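Local structure of formiminotetrahydrofolate cyclodeaminase (Thermotoga maritima, 1O5H) at residues Phe161-Glu164 / Lys165-Leu169; Glu65-Glu68 / Pro69-Arg73. The protein probably catalyses the cyclisation of 5-formiminotetrahydrofolate to 5,10-methenyltetrahydrofolate with release of ammonia. All coordinates share one frame; numbering follows the deposited sequence.

Interaction 1 of 2, residues Phe161-Glu164 / Lys165-Leu169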
# COMPACT_ATOMS: atom_id res chain seq x y z
N PHE A 161 4.45 6.43 3.46
CA PHE A 161 5.09 7.68 3.72
C PHE A 161 4.73 8.69 2.64
O PHE A 161 4.39 9.84 2.93
CB PHE A 161 6.60 7.57 3.83
CG PHE A 161 7.28 8.88 3.70
CD1 PHE A 161 7.31 9.77 4.79
CD2 PHE A 161 7.77 9.30 2.46
CE1 PHE A 161 7.93 11.05 4.68
CE2 PHE A 161 8.37 10.59 2.33
CZ PHE A 161 8.45 11.46 3.45
N GLN A 162 4.84 8.29 1.39
CA GLN A 162 4.48 9.25 0.34
C GLN A 162 3.05 9.72 0.49
O GLN A 162 2.82 10.91 0.40
CB GLN A 162 4.74 8.70 -1.04
CG GLN A 162 6.23 8.69 -1.34
CD GLN A 162 6.57 7.88 -2.57
OE1 GLN A 162 5.94 6.85 -2.87
NE2 GLN A 162 7.57 8.34 -3.30
N VAL A 163 2.12 8.80 0.75
CA VAL A 163 0.70 9.16 0.87
C VAL A 163 0.57 10.23 1.93
O VAL A 163 0.06 11.33 1.67
CB VAL A 163 -0.17 7.95 1.27
CG1 VAL A 163 -1.51 8.40 1.74
CG2 VAL A 163 -0.34 7.00 0.12
N GLU A 164 1.07 9.93 3.11
CA GLU A 164 0.87 10.80 4.24
C GLU A 164 1.57 12.14 4.10
O GLU A 164 1.05 13.15 4.57
CB GLU A 164 1.31 10.08 5.49
CG GLU A 164 0.61 8.75 5.61
CD GLU A 164 -0.88 8.86 5.81
OE1 GLU A 164 -1.39 9.98 6.00
OE2 GLU A 164 -1.56 7.81 5.79
N LYS A 165 2.73 12.17 3.44
CA LYS A 165 3.42 13.42 3.20
C LYS A 165 2.50 14.34 2.44
O LYS A 165 2.32 15.52 2.83
CB LYS A 165 4.67 13.21 2.38
CG LYS A 165 5.41 14.48 2.08
CD LYS A 165 6.62 14.19 1.21
CE LYS A 165 7.45 15.44 1.05
NZ LYS A 165 8.57 15.13 0.16
N VAL A 166 1.90 13.84 1.36
CA VAL A 166 0.95 14.67 0.65
C VAL A 166 -0.16 15.18 1.59
O VAL A 166 -0.52 16.37 1.57
CB VAL A 166 0.38 13.97 -0.59
CG1 VAL A 166 -0.98 14.57 -1.00
CG2 VAL A 166 1.39 14.08 -1.72
N ASN A 167 -0.67 14.29 2.45
CA ASN A 167 -1.72 14.72 3.34
C ASN A 167 -1.27 15.72 4.39
O ASN A 167 -1.99 16.69 4.69
CB ASN A 167 -2.47 13.52 3.89
CG ASN A 167 -3.23 12.77 2.81
OD1 ASN A 167 -3.17 11.55 2.73
ND2 ASN A 167 -3.91 13.50 1.94
N VAL A 168 -0.06 15.55 4.91
CA VAL A 168 0.54 16.61 5.74
C VAL A 168 0.61 17.95 5.00
O VAL A 168 0.16 18.98 5.53
CB VAL A 168 1.92 16.24 6.25
CG1 VAL A 168 2.63 17.46 6.78
CG2 VAL A 168 1.78 15.22 7.33
N LEU A 169 1.13 17.96 3.78
CA LEU A 169 1.26 19.24 3.09
C LEU A 169 -0.06 19.88 2.67
O LEU A 169 -0.17 21.10 2.77
CB LEU A 169 2.21 19.18 1.92
CG LEU A 169 3.60 18.72 2.32
CD1 LEU A 169 4.51 18.73 1.13
CD2 LEU A 169 4.15 19.60 3.39
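Phe161 and Lys165, one turn apart, make the apolar part of this contact. The aliphatic chain of Lys165 runs slantwise past the far end of the Phe161 ring, with its CD 4.0 Å from CZ of the phenyl group, while CB of Lys165 stands over one ring face, offset toward the rim. Both side chains start anti to their backbone N (chi1 163° for Phe161, 179° for Lys165), and the lysine stays fully extended beyond CG, which carries NZ past the ring to a salt bridge with Glu192 on helix 178-206, whose Leu188 and Ile195 pack on Phe161 as well.

The backbone bonds are those of a regular alpha-helix, i to i+4, in the C-terminal half of helix 147-172 of this all-helical subunit. Lys165 N donates to Phe161 O at 2.9 Å, and Val168 N reaches Glu164 O at 2.7 Å.

Among the polar side chains, Asn167 lies alongside Val163 and points the same way, its OD1 3.7 Å from Val163 CG1. That oxygen accepts a hydrogen bond from ND2 of Asn152 of the second subunit, a residue that also packs on Val163 and Val166. The side chain of Glu164, bent at chi2, holds its carboxylate plane 61° from the amide plane of Asn167 and packs against Pro121, Val124 and Ile125 of helix 107-141.

Interaction 2 of 2, residues Glu65-Glu68 / Pro69-Arg73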
# COMPACT_ATOMS: atom_id res chain seq x y z
N GLU A 65 18.68 -17.95 16.83
CA GLU A 65 18.39 -17.91 18.27
C GLU A 65 19.06 -16.75 19.02
O GLU A 65 18.53 -16.29 20.02
CB GLU A 65 18.66 -19.24 18.97
CG GLU A 65 20.02 -19.86 18.69
CD GLU A 65 20.04 -20.59 17.37
OE1 GLU A 65 19.37 -21.64 17.25
OE2 GLU A 65 20.72 -20.10 16.45
N ASP A 66 20.20 -16.27 18.52
CA ASP A 66 20.85 -15.12 19.16
C ASP A 66 20.32 -13.76 18.71
O ASP A 66 20.89 -12.72 19.06
CB ASP A 66 22.37 -15.19 18.99
CG ASP A 66 22.79 -15.28 17.54
OD1 ASP A 66 22.50 -14.33 16.77
OD2 ASP A 66 23.42 -16.27 17.10
N VAL A 67 19.24 -13.77 17.92
CA VAL A 67 18.50 -12.54 17.59
C VAL A 67 17.04 -12.67 18.01
O VAL A 67 16.21 -11.83 17.69
CB VAL A 67 18.61 -12.12 16.08
CG1 VAL A 67 20.05 -11.75 15.71
CG2 VAL A 67 18.07 -13.20 15.16
N GLU A 68 16.73 -13.74 18.75
CA GLU A 68 15.37 -13.97 19.23
C GLU A 68 14.81 -12.89 20.16
O GLU A 68 13.68 -12.44 19.96
CB GLU A 68 15.26 -15.32 19.89
CG GLU A 68 14.45 -16.31 19.08
CD GLU A 68 13.44 -17.01 19.96
OE1 GLU A 68 12.72 -16.30 20.70
OE2 GLU A 68 13.38 -18.26 19.93
N PRO A 69 15.56 -12.49 21.20
CA PRO A 69 15.16 -11.33 21.97
C PRO A 69 14.71 -10.21 21.04
O PRO A 69 13.61 -9.67 21.20
CB PRO A 69 16.44 -10.93 22.73
CG PRO A 69 17.47 -11.96 22.39
CD PRO A 69 16.77 -13.11 21.75
N GLU A 70 15.54 -9.90 20.04
CA GLU A 70 15.23 -8.84 19.08
C GLU A 70 13.95 -9.10 18.28
O GLU A 70 13.22 -8.16 17.96
CB GLU A 70 16.42 -8.58 18.14
CG GLU A 70 16.34 -7.30 17.32
CD GLU A 70 16.24 -6.04 18.17
OE1 GLU A 70 16.46 -6.12 19.41
OE2 GLU A 70 15.94 -4.96 17.59
N MSE A 71 13.67 -10.36 17.97
CA MSE A 71 12.50 -10.73 17.17
C MSE A 71 11.20 -10.62 17.96
O MSE A 71 10.22 -10.06 17.49
CB MSE A 71 12.63 -12.13 16.55
CG MSE A 71 13.78 -12.25 15.55
SE MSE A 71 13.58 -11.11 13.98
CE MSE A 71 15.38 -10.31 13.83
N GLU A 72 11.20 -11.12 19.19
CA GLU A 72 10.01 -10.97 20.02
C GLU A 72 9.70 -9.51 20.29
O GLU A 72 8.54 -9.12 20.40
CB GLU A 72 10.15 -11.73 21.32
CG GLU A 72 9.77 -13.19 21.16
CD GLU A 72 10.58 -14.13 22.06
OE1 GLU A 72 11.66 -13.72 22.54
OE2 GLU A 72 10.15 -15.28 22.27
N ARG A 73 10.76 -8.71 20.37
CA ARG A 73 10.65 -7.28 20.56
C ARG A 73 9.92 -6.62 19.39
O ARG A 73 9.11 -5.71 19.58
CB ARG A 73 12.05 -6.68 20.74
CG ARG A 73 12.08 -5.28 21.36
CD ARG A 73 13.37 -4.48 21.07
NE ARG A 73 13.60 -4.33 19.63
CZ ARG A 73 13.00 -3.43 18.85
NH1 ARG A 73 12.13 -2.56 19.37
NH2 ARG A 73 13.28 -3.39 17.55
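Val67 and Met71, a selenomethionine, lie side by side and point the same way at the N-terminus of helix 68-100, where Val67 holds the N-cap position. Val67 CG2 is 4.2 Å from Met71 CE. The bends at chi2 and chi3 turn this terminal CE of Met71 toward the valine, and both side chains rest on Phe141 of helix 107-141. In the backbone, Met71 N donates to Val67 O over 2.9 Å, with a weak second bond to Glu68 O.

Glu68 and Glu72 meet differently: their side chains cross obliquely with the carboxylates turned 77° apart, and Glu68 OE1 comes within 3.2 Å of Glu72 OE2. Each carboxylate has another partner: Glu72 OE2 forms a salt bridge with Arg59, and Glu68 OE2 accepts a hydrogen bond from the backbone N of Lys60. Their backbones are joined by a nearly straight bond (171°) from Glu72 N to Glu68 O.

Further round the helix, Glu70 CD lies in plane at the edge of the Arg73 guanidinium, which also pairs with Glu134. In their salt bridge Arg73 NH2 meets Glu70 OE2 at 3.1 Å from above the carboxylate plane, 48° out of it.

In the fold
Interaction 1 is buried and interaction 2 lies at the surface; their centres are about 33 Å apart, on opposite sides of the chain's centre. Both rest on main-chain helical bonds and both pack against helix 107-141, but the first lies in the C-terminal half of helix 147-172, whereas the second begins helix 68-100. Residues 161-169 combine apolar packing against two neighbouring helices with a side-chain hydrogen bond from Asn152 of the second subunit to Asn167, so they contribute to both the bundle and the dimer interface. At residues 65-73 charged groups dominate, with clustered glutamates and arginines from helix and loop around a small apolar patch, and the second subunit does not touch them.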